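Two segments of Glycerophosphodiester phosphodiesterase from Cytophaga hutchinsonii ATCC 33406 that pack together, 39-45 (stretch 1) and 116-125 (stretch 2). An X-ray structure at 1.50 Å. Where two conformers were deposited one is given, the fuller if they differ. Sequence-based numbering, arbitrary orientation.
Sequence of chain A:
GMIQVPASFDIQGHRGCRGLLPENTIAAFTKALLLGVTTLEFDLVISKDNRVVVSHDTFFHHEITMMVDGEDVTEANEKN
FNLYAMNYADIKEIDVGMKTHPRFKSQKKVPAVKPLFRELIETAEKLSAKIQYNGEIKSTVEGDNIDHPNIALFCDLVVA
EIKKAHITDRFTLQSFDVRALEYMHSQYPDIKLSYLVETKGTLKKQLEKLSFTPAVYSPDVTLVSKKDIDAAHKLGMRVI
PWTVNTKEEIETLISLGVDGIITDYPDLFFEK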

ATOM      1  N   THR A  39       3.331   0.829  10.759  1.00 10.87           N
ATOM      2  CA  THR A  39       3.563   1.182   9.354  1.00 10.04           C
ATOM      3  C   THR A  39       2.274   1.646   8.698  1.00  9.25           C
ATOM      4  O   THR A  39       1.197   1.028   8.905  1.00 10.85           O
ATOM      5  N   LEU A  40       2.394   2.724   7.945  1.00 10.03           N
ATOM      6  CA  LEU A  40       1.313   3.152   7.058  1.00  8.42           C
ATOM      7  C   LEU A  40       1.577   2.441   5.725  1.00  8.71           C
ATOM      8  O   LEU A  40       2.652   2.606   5.149  1.00  9.58           O
ATOM      9  N   GLU A  41       0.592   1.708   5.249  1.00  8.75           N
ATOM     10  CA  GLU A  41       0.626   1.029   3.978  1.00  7.93           C
ATOM     11  C   GLU A  41      -0.244   1.828   2.968  1.00  8.01           C
ATOM     12  O   GLU A  41      -1.315   2.362   3.306  1.00  8.49           O
ATOM     13  N   PHE A  42       0.214   1.977   1.731  1.00  9.10           N
ATOM     14  CA  PHE A  42      -0.500   2.824   0.797  1.00  8.79           C
ATOM     15  C   PHE A  42       0.031   2.574  -0.603  1.00 10.13           C
ATOM     16  O   PHE A  42       0.996   1.876  -0.797  1.00  9.40           O
ATOM     17  N   ASP A  43      -0.642   3.175  -1.579  1.00  9.69           N
ATOM     18  CA  ASP A  43      -0.455   2.928  -3.011  1.00  9.67           C
ATOM     19  C   ASP A  43      -0.142   4.232  -3.696  1.00 10.75           C
ATOM     20  O   ASP A  43      -0.653   5.276  -3.302  1.00  9.48           O
ATOM     21  N   LEU A  44       0.732   4.174  -4.713  1.00  9.10           N
ATOM     22  CA  LEU A  44       1.207   5.352  -5.410  1.00 10.19           C
ATOM     23  C   LEU A  44       1.037   5.249  -6.906  1.00  8.66           C
ATOM     24  O   LEU A  44       1.309   4.199  -7.531  1.00  9.21           O
ATOM     25  N   VAL A  45       0.553   6.365  -7.452  1.00 10.36           N
ATOM     26  CA  VAL A  45       0.387   6.577  -8.900  1.00  8.35           C
ATOM     27  C   VAL A  45       0.907   7.977  -9.234  1.00 10.57           C
ATOM     28  O   VAL A  45       1.360   8.698  -8.339  1.00 11.21           O
ATOM     29  N   LEU A 116      -1.395  14.165  -2.219  1.00 11.32           N
ATOM     30  CA  LEU A 116      -0.062  13.932  -2.673  1.00 13.08           C
ATOM     31  C   LEU A 116       0.684  13.059  -1.655  1.00 11.81           C
ATOM     32  O   LEU A 116       0.536  13.154  -0.399  1.00 11.94           O
ATOM     33  N   PHE A 117       1.594  12.248  -2.190  1.00 11.61           N
ATOM     34  CA  PHE A 117       2.527  11.498  -1.395  1.00 10.38           C
ATOM     35  C   PHE A 117       3.291  12.428  -0.414  1.00 11.66           C
ATOM     36  O   PHE A 117       3.481  12.138   0.756  1.00 11.62           O
ATOM     37  N   ARG A 118       3.719  13.582  -0.929  1.00 12.38           N
ATOM     38  CA  ARG A 118       4.420  14.561  -0.105  1.00 14.17           C
ATOM     39  C   ARG A 118       3.582  14.971   1.119  1.00 11.40           C
ATOM     40  O   ARG A 118       4.149  15.152   2.182  1.00 13.21           O
ATOM     41  N   GLU A 119       2.267  15.138   0.979  0.50 12.87           N
ATOM     42  CA  GLU A 119       1.448  15.529   2.134  0.50 14.15           C
ATOM     43  C   GLU A 119       1.380  14.410   3.133  0.50 12.67           C
ATOM     44  O   GLU A 119       1.513  14.620   4.337  0.50 10.84           O
ATOM     45  N   LEU A 120       1.144  13.196   2.635  0.50 13.21           N
ATOM     46  CA  LEU A 120       1.161  12.033   3.488  0.50 12.66           C
ATOM     47  C   LEU A 120       2.436  12.019   4.340  0.50 11.15           C
ATOM     48  O   LEU A 120       2.403  11.903   5.565  0.50 12.34           O
ATOM     49  N   ILE A 121       3.596  12.185   3.691  1.00 12.65           N
ATOM     50  CA  ILE A 121       4.875  12.175   4.418  1.00 10.65           C
ATOM     51  C   ILE A 121       4.936  13.320   5.474  1.00 11.72           C
ATOM     52  O   ILE A 121       5.330  13.091   6.637  1.00 14.81           O
ATOM     53  N   GLU A 122       4.564  14.516   5.028  0.50 14.51           N
ATOM     54  CA  GLU A 122       4.725  15.699   5.884  0.50 15.05           C
ATOM     55  C   GLU A 122       3.750  15.615   7.072  0.50 16.87           C
ATOM     56  O   GLU A 122       4.087  16.081   8.159  0.50 17.39           O
ATOM     57  N   THR A 123       2.587  14.981   6.892  1.00 15.12           N
ATOM     58  CA  THR A 123       1.650  14.715   7.975  1.00 16.62           C
ATOM     59  C   THR A 123       2.210  13.685   8.949  1.00 15.92           C
ATOM     60  O   THR A 123       2.203  13.889  10.175  1.00 16.53           O
ATOM     61  N   ALA A 124       2.644  12.540   8.442  1.00 14.03           N
ATOM     62  CA  ALA A 124       3.132  11.470   9.253  1.00 12.95           C
ATOM     63  C   ALA A 124       4.396  11.886  10.024  1.00 14.12           C
ATOM     64  O   ALA A 124       4.531  11.566  11.197  1.00 14.92           O
ATOM     65  N   GLU A 125       5.332  12.536   9.334  1.00 14.45           N
ATOM     66  CA  GLU A 125       6.573  12.934   9.981  1.00 14.34           C
ATOM     67  C   GLU A 125       6.341  13.951  11.085  1.00 16.82           C
ATOM     68  O   GLU A 125       7.110  13.960  12.047  1.00 17.92           O
TER

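A strand laid against a helix offers alternate side chains to its partner, whereas the helix answers with residues three or four positions apart. Strand 39-45 and helix 117-125, running at 149° with axes 11.0 Å apart at closest approach, illustrate the rule: Leu40, Phe42 and Leu44 point toward Phe117, Leu120 and Ala124.

Aliphatic contacts close one end. Leu40 (m, t) reaches its CD1 to within 3.8 Å of both Leu120 CD1 and Ala124 CB; the short alanine side chain meets the longer leucine where the backbones lie 8.8 Å apart between Leu40 CA and Ala124 CA.

Elsewhere, methyl groups sit over aromatic faces. Leu120 (t, p) sets CD2 almost on the normal of the Phe42 ring, 3.6 Å from its centroid, while Leu44 (m, t) holds CD1 4.1 Å from the centroid of the Phe117 ring. Phe42 (chi1 p) and Phe117 (chi1 t) also meet each other obliquely, Phe42 CE2 lying 3.6 Å from Phe117 CE1 with the ring planes at 41°.

No hydrogen bond crosses this interface, so side-chain packing carries it. The polar side chains take no part in the contact: Glu41 points away from the helix, Asp43 is out of reach, and the carboxylates of both find hydrogen-bonding partners elsewhere in the structure.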

ATOM      1  CB  THR A  39       4.038  -0.070   8.618  1.00  9.11           C
ATOM      2  OG1 THR A  39       5.246  -0.552   9.246  1.00 10.57           O
ATOM      3  CG2 THR A  39       4.348   0.156   7.104  1.00 13.12           C
ATOM      4  CB  LEU A  40       1.357   4.641   6.844  1.00  9.60           C
ATOM      5  CG  LEU A  40       1.297   5.514   8.127  1.00  9.56           C
ATOM      6  CD1 LEU A  40       1.429   7.002   7.748  1.00 11.00           C
ATOM      7  CD2 LEU A  40      -0.018   5.253   8.840  1.00 10.52           C
ATOM      8  CB  GLU A  41       0.157  -0.418   4.117  1.00  9.34           C
ATOM      9  CG  GLU A  41       0.312  -1.293   2.872  1.00 11.67           C
ATOM     10  CD  GLU A  41      -0.679  -1.031   1.768  1.00 11.12           C
ATOM     11  OE1 GLU A  41      -1.791  -0.462   1.961  1.00 11.07           O
ATOM     12  OE2 GLU A  41      -0.408  -1.446   0.613  1.00 12.24           O
ATOM     13  CB  PHE A  42      -0.341   4.315   1.151  1.00  8.70           C
ATOM     14  CG  PHE A  42       1.098   4.701   1.339  1.00  7.78           C
ATOM     15  CD1 PHE A  42       1.718   4.549   2.565  1.00  8.66           C
ATOM     16  CD2 PHE A  42       1.860   5.220   0.272  1.00  8.72           C
ATOM     17  CE1 PHE A  42       3.039   4.824   2.740  1.00  9.21           C
ATOM     18  CE2 PHE A  42       3.203   5.486   0.421  1.00  9.76           C
ATOM     19  CZ  PHE A  42       3.793   5.301   1.655  1.00  9.25           C
ATOM     20  CB  ASP A  43      -1.766   2.415  -3.527  1.00  8.98           C
ATOM     21  CG  ASP A  43      -2.276   1.236  -2.754  1.00 10.47           C
ATOM     22  OD1 ASP A  43      -1.586   0.210  -2.790  1.00  9.90           O
ATOM     23  OD2 ASP A  43      -3.393   1.255  -2.173  1.00 11.36           O
ATOM     24  CB  LEU A  44       2.679   5.618  -5.112  1.00  9.17           C
ATOM     25  CG  LEU A  44       3.090   5.679  -3.633  1.00 10.61           C
ATOM     26  CD1 LEU A  44       4.605   5.714  -3.409  1.00 12.22           C
ATOM     27  CD2 LEU A  44       2.423   6.900  -2.989  1.00 11.95           C
ATOM     28  CB  VAL A  45      -1.015   6.305  -9.389  1.00  9.82           C
ATOM     29  CG1 VAL A  45      -1.538   4.926  -8.886  1.00  9.23           C
ATOM     30  CG2 VAL A  45      -1.948   7.489  -8.953  1.00 10.83           C
ATOM     31  CB  LEU A 116       0.688  15.254  -2.811  1.00 13.55           C
ATOM     32  CG  LEU A 116       0.165  16.201  -3.875  1.00 16.12           C
ATOM     33  CD1 LEU A 116       0.725  17.603  -3.660  1.00 18.68           C
ATOM     34  CD2 LEU A 116       0.531  15.694  -5.259  1.00 15.88           C
ATOM     35  CB  PHE A 117       3.521  10.773  -2.337  1.00 10.20           C
ATOM     36  CG  PHE A 117       4.564   9.881  -1.690  1.00 11.30           C
ATOM     37  CD1 PHE A 117       4.371   9.143  -0.544  1.00 11.13           C
ATOM     38  CD2 PHE A 117       5.788   9.711  -2.349  1.00 10.56           C
ATOM     39  CE1 PHE A 117       5.382   8.302  -0.066  1.00 10.68           C
ATOM     40  CE2 PHE A 117       6.773   8.849  -1.889  1.00 11.51           C
ATOM     41  CZ  PHE A 117       6.579   8.178  -0.740  1.00 13.89           C
ATOM     42  CB  ARG A 118       4.805  15.788  -0.940  1.00 15.28           C
ATOM     43  CG  ARG A 118       5.750  16.741  -0.191  1.00 21.38           C
ATOM     44  CD  ARG A 118       6.086  17.877  -1.118  1.00 22.96           C
ATOM     45  NE  ARG A 118       6.987  17.418  -2.169  1.00 28.82           N
ATOM     46  CZ  ARG A 118       7.461  18.185  -3.148  1.00 34.33           C
ATOM     47  NH1 ARG A 118       7.186  19.502  -3.209  1.00 29.59           N
ATOM     48  NH2 ARG A 118       8.249  17.637  -4.052  1.00 31.49           N
ATOM     49  CB  GLU A 119       0.040  15.929   1.732  0.50 15.20           C
ATOM     50  CG  GLU A 119      -0.779  16.392   2.945  0.50 15.19           C
ATOM     51  CD  GLU A 119      -2.159  16.900   2.613  0.50 19.63           C
ATOM     52  OE1 GLU A 119      -2.579  16.800   1.435  0.50 20.10           O
ATOM     53  OE2 GLU A 119      -2.840  17.392   3.563  0.50 17.17           O
ATOM     54  CB  LEU A 120       1.023  10.747   2.654  0.50 10.90           C
ATOM     55  CG  LEU A 120       1.586   9.475   3.297  0.50  9.89           C
ATOM     56  CD1 LEU A 120       0.995   9.165   4.670  0.50 14.35           C
ATOM     57  CD2 LEU A 120       1.362   8.304   2.340  0.50 13.41           C
ATOM     58  CB  ILE A 121       6.077  12.311   3.478  1.00 11.08           C
ATOM     59  CG1 ILE A 121       6.179  11.107   2.533  1.00 12.50           C
ATOM     60  CG2 ILE A 121       7.402  12.393   4.306  1.00 14.51           C
ATOM     61  CD1 ILE A 121       7.106  11.347   1.299  1.00 12.58           C
ATOM     62  CB  GLU A 122       4.698  17.006   5.062  0.50 14.94           C
ATOM     63  CG  GLU A 122       5.987  17.166   4.170  0.50 15.28           C
ATOM     64  CD  GLU A 122       5.939  18.354   3.188  0.50 16.12           C
ATOM     65  OE1 GLU A 122       4.980  19.147   3.281  0.50 22.78           O
ATOM     66  OE2 GLU A 122       6.841  18.475   2.312  0.50 20.84           O
ATOM     67  CB  THR A 123       0.254  14.210   7.440  1.00 18.20           C
ATOM     68  OG1 THR A 123      -0.334  15.225   6.626  1.00 21.58           O
ATOM     69  CG2 THR A 123      -0.713  13.786   8.577  1.00 21.26           C
ATOM     70  CB  ALA A 124       3.392  10.221   8.392  1.00 13.41           C
ATOM     71  CB  GLU A 125       7.554  13.508   8.968  1.00 14.49           C
ATOM     72  CG  GLU A 125       8.085  12.434   8.024  1.00 13.58           C
ATOM     73  CD  GLU A 125       8.847  11.339   8.741  1.00 15.03           C
ATOM     74  OE1 GLU A 125       9.935  11.643   9.311  1.00 16.70           O
ATOM     75  OE2 GLU A 125       8.400  10.140   8.777  1.00 14.61           O
TER